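Local coordinates for intracellular sulfur oxidation protein DsrF (Allochromatium vinosum, PDB 2HYB) that is of unknown function but could take part in the oxidation of intracellular sulfur, at residues R78-D83 / D112-V117. Sequence-based numbering, arbitrary orientation.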
ATOM      1  N   ARG B  78      13.721 -26.887   3.248  1.00 53.95           N
ATOM      2  CA  ARG B  78      13.395 -27.987   2.364  1.00 54.35           C
ATOM      3  C   ARG B  78      12.066 -27.814   1.640  1.00 52.53           C
ATOM      4  O   ARG B  78      11.952 -28.155   0.459  1.00 52.69           O
ATOM      5  CB  ARG B  78      13.381 -29.281   3.178  1.00124.75           C
ATOM      6  CG  ARG B  78      13.097 -30.537   2.382  1.00129.65           C
ATOM      7  CD  ARG B  78      14.189 -30.816   1.367  1.00133.92           C
ATOM      8  NE  ARG B  78      14.180 -32.217   0.958  1.00138.20           N
ATOM      9  CZ  ARG B  78      14.439 -33.229   1.781  1.00140.29           C
ATOM     10  NH1 ARG B  78      14.731 -32.997   3.056  1.00140.89           N
ATOM     11  NH2 ARG B  78      14.398 -34.477   1.333  1.00141.09           N
ATOM     12  N   ARG B  79      11.069 -27.281   2.345  1.00 44.86           N
ATOM     13  CA  ARG B  79       9.729 -27.100   1.781  1.00 42.92           C
ATOM     14  C   ARG B  79       9.518 -25.745   1.098  1.00 40.80           C
ATOM     15  O   ARG B  79       9.353 -24.720   1.766  1.00 40.03           O
ATOM     16  CB  ARG B  79       8.669 -27.309   2.878  1.00 78.93           C
ATOM     17  CG  ARG B  79       8.757 -28.672   3.563  1.00 81.36           C
ATOM     18  CD  ARG B  79       8.754 -29.787   2.520  1.00 85.73           C
ATOM     19  NE  ARG B  79       9.555 -30.946   2.915  1.00 88.83           N
ATOM     20  CZ  ARG B  79       9.975 -31.889   2.074  1.00 89.86           C
ATOM     21  NH1 ARG B  79       9.671 -31.815   0.782  1.00 88.83           N
ATOM     22  NH2 ARG B  79      10.707 -32.906   2.520  1.00 89.31           N
ATOM     23  N   ILE B  80       9.512 -25.759  -0.236  1.00 34.82           N
ATOM     24  CA  ILE B  80       9.339 -24.559  -1.050  1.00 31.95           C
ATOM     25  C   ILE B  80       8.341 -24.810  -2.179  1.00 31.96           C
ATOM     26  O   ILE B  80       8.703 -25.335  -3.237  1.00 32.50           O
ATOM     27  CB  ILE B  80      10.679 -24.130  -1.667  1.00 28.87           C
ATOM     28  CG1 ILE B  80      11.666 -23.799  -0.548  1.00 28.49           C
ATOM     29  CG2 ILE B  80      10.487 -22.945  -2.600  1.00 28.04           C
ATOM     30  CD1 ILE B  80      12.980 -23.258  -1.058  1.00 28.18           C
ATOM     31  N   TYR B  81       7.096 -24.393  -1.962  1.00 46.49           N
ATOM     32  CA  TYR B  81       6.026 -24.597  -2.931  1.00 45.77           C
ATOM     33  C   TYR B  81       5.639 -23.406  -3.802  1.00 44.47           C
ATOM     34  O   TYR B  81       5.913 -22.254  -3.481  1.00 45.57           O
ATOM     35  CB  TYR B  81       4.790 -25.093  -2.200  1.00 55.29           C
ATOM     36  CG  TYR B  81       5.095 -26.207  -1.240  1.00 57.89           C
ATOM     37  CD1 TYR B  81       5.258 -25.958   0.123  1.00 59.12           C
ATOM     38  CD2 TYR B  81       5.227 -27.517  -1.693  1.00 59.20           C
ATOM     39  CE1 TYR B  81       5.540 -26.992   1.012  1.00 61.57           C
ATOM     40  CE2 TYR B  81       5.512 -28.555  -0.815  1.00 60.38           C
ATOM     41  CZ  TYR B  81       5.663 -28.290   0.532  1.00 61.45           C
ATOM     42  OH  TYR B  81       5.916 -29.334   1.393  1.00 62.68           O
ATOM     43  N   VAL B  82       4.988 -23.707  -4.917  1.00 48.63           N
ATOM     44  CA  VAL B  82       4.540 -22.682  -5.846  1.00 47.26           C
ATOM     45  C   VAL B  82       3.201 -23.072  -6.440  1.00 46.66           C
ATOM     46  O   VAL B  82       3.039 -24.167  -6.973  1.00 47.64           O
ATOM     47  CB  VAL B  82       5.541 -22.474  -6.983  1.00 34.25           C
ATOM     48  CG1 VAL B  82       4.911 -21.616  -8.072  1.00 33.68           C
ATOM     49  CG2 VAL B  82       6.793 -21.803  -6.443  1.00 32.60           C
ATOM     50  N   ASP B  83       2.243 -22.161  -6.340  1.00 34.00           N
ATOM     51  CA  ASP B  83       0.903 -22.393  -6.855  1.00 31.51           C
ATOM     52  C   ASP B  83       0.899 -22.423  -8.378  1.00 31.38           C
ATOM     53  O   ASP B  83       1.242 -21.433  -9.031  1.00 29.66           O
ATOM     54  CB  ASP B  83      -0.037 -21.302  -6.344  1.00 30.07           C
ATOM     55  CG  ASP B  83      -1.460 -21.531  -6.759  1.00 28.94           C
ATOM     56  OD1 ASP B  83      -2.063 -22.520  -6.296  1.00 29.75           O
ATOM     57  OD2 ASP B  83      -1.978 -20.723  -7.554  1.00 26.14           O
ATOM     58  N   ASP B 112      18.899 -31.330  -6.991  1.00 64.11           N
ATOM     59  CA  ASP B 112      19.247 -30.210  -7.860  1.00 61.97           C
ATOM     60  C   ASP B 112      18.250 -29.075  -7.726  1.00 59.62           C
ATOM     61  O   ASP B 112      18.580 -27.912  -7.984  1.00 58.81           O
ATOM     62  CB  ASP B 112      19.284 -30.657  -9.320  1.00 76.87           C
ATOM     63  CG  ASP B 112      20.574 -31.344  -9.688  1.00 78.55           C
ATOM     64  OD1 ASP B 112      20.964 -32.310  -8.999  1.00 80.27           O
ATOM     65  OD2 ASP B 112      21.197 -30.917 -10.681  1.00 80.10           O
ATOM     66  N   ASN B 113      17.033 -29.421  -7.313  1.00 85.75           N
ATOM     67  CA  ASN B 113      15.966 -28.437  -7.181  1.00 82.33           C
ATOM     68  C   ASN B 113      14.768 -28.934  -6.351  1.00 80.57           C
ATOM     69  O   ASN B 113      14.093 -29.882  -6.753  1.00 80.99           O
ATOM     70  CB  ASN B 113      15.491 -28.057  -8.587  1.00 38.23           C
ATOM     71  CG  ASN B 113      14.503 -26.926  -8.577  1.00 36.64           C
ATOM     72  OD1 ASN B 113      14.092 -26.460  -7.513  1.00 34.19           O
ATOM     73  ND2 ASN B 113      14.105 -26.475  -9.766  1.00 35.53           N
ATOM     74  N   ILE B 114      14.498 -28.294  -5.209  1.00 45.23           N
ATOM     75  CA  ILE B 114      13.363 -28.687  -4.358  1.00 42.57           C
ATOM     76  C   ILE B 114      12.118 -27.790  -4.515  1.00 41.55           C
ATOM     77  O   ILE B 114      11.148 -27.918  -3.759  1.00 40.00           O
ATOM     78  CB  ILE B 114      13.733 -28.737  -2.839  1.00 35.33           C
ATOM     79  CG1 ILE B 114      14.232 -27.372  -2.352  1.00 35.85           C
ATOM     80  CG2 ILE B 114      14.758 -29.821  -2.590  1.00 34.68           C
ATOM     81  CD1 ILE B 114      14.441 -27.301  -0.841  1.00 35.47           C
ATOM     82  N   VAL B 115      12.150 -26.881  -5.490  1.00 55.82           N
ATOM     83  CA  VAL B 115      11.011 -26.001  -5.750  1.00 54.87           C
ATOM     84  C   VAL B 115       9.931 -26.891  -6.343  1.00 53.41           C
ATOM     85  O   VAL B 115      10.050 -27.339  -7.480  1.00 52.92           O
ATOM     86  CB  VAL B 115      11.361 -24.884  -6.763  1.00 56.19           C
ATOM     87  CG1 VAL B 115      10.105 -24.145  -7.178  1.00 56.23           C
ATOM     88  CG2 VAL B 115      12.353 -23.911  -6.139  1.00 55.96           C
ATOM     89  N   GLU B 116       8.881 -27.141  -5.568  1.00 50.66           N
ATOM     90  CA  GLU B 116       7.791 -28.010  -5.999  1.00 50.00           C
ATOM     91  C   GLU B 116       6.509 -27.265  -6.383  1.00 49.35           C
ATOM     92  O   GLU B 116       5.917 -26.564  -5.562  1.00 50.06           O
ATOM     93  CB  GLU B 116       7.481 -29.004  -4.879  1.00 47.87           C
ATOM     94  CG  GLU B 116       6.665 -30.211  -5.304  1.00 50.21           C
ATOM     95  CD  GLU B 116       6.016 -30.923  -4.121  1.00 52.30           C
ATOM     96  OE1 GLU B 116       6.697 -31.134  -3.088  1.00 52.40           O
ATOM     97  OE2 GLU B 116       4.818 -31.274  -4.225  1.00 52.79           O
ATOM     98  N   VAL B 117       6.075 -27.426  -7.628  1.00 53.77           N
ATOM     99  CA  VAL B 117       4.850 -26.787  -8.097  1.00 51.13           C
ATOM    100  C   VAL B 117       3.658 -27.640  -7.662  1.00 51.94           C
ATOM    101  O   VAL B 117       3.596 -28.829  -7.980  1.00 52.68           O
ATOM    102  CB  VAL B 117       4.857 -26.659  -9.627  1.00 14.41           C
ATOM    103  CG1 VAL B 117       3.475 -26.284 -10.126  1.00 12.48           C
ATOM    104  CG2 VAL B 117       5.899 -25.622 -10.053  1.00 10.93           C
TER
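Tyr81 and Glu116 pair in parallel register, as do Val82 and Val117, along strands 79-83 and 115-117, whose axes are inclined at 34°. Two backbone bonds straddle Tyr81: Glu116 N donates to Ile80 O at 3.0 Å, and Glu116 O accepts from Val82 N at 3.1 Å, the latter more bent. Earlier in 112-117, Asn113 OD1 accepts the N-H of Val115 in an Asx turn. The Tyr81 ring and the Glu116 side chain run side by side on one face; Glu116, with CG anti to its backbone N (chi1 -163°) and an extended chain, brings OE1 to the ring edge, 3.6 Å from CE2, its carboxylate plane turned 78° from the ring. On the reverse face Val115 divides its methyls, CG2 meeting Ile80 CG2 and CG1 meeting Val82 CG2, both at 4.1 Å. Replacing Tyr81 by an alanine would probably leave the Glu116 carboxylate without its aromatic flank and open a gap against helix 120-129, where the Tyr81 side chain touches Arg122 and Leu126. Strand 79-83 lies between 38-43 and 115-118, the latter an outermost strand of this chain's parallel sheet, while Val82 and Val117 meet Leu87 of helix 84-89.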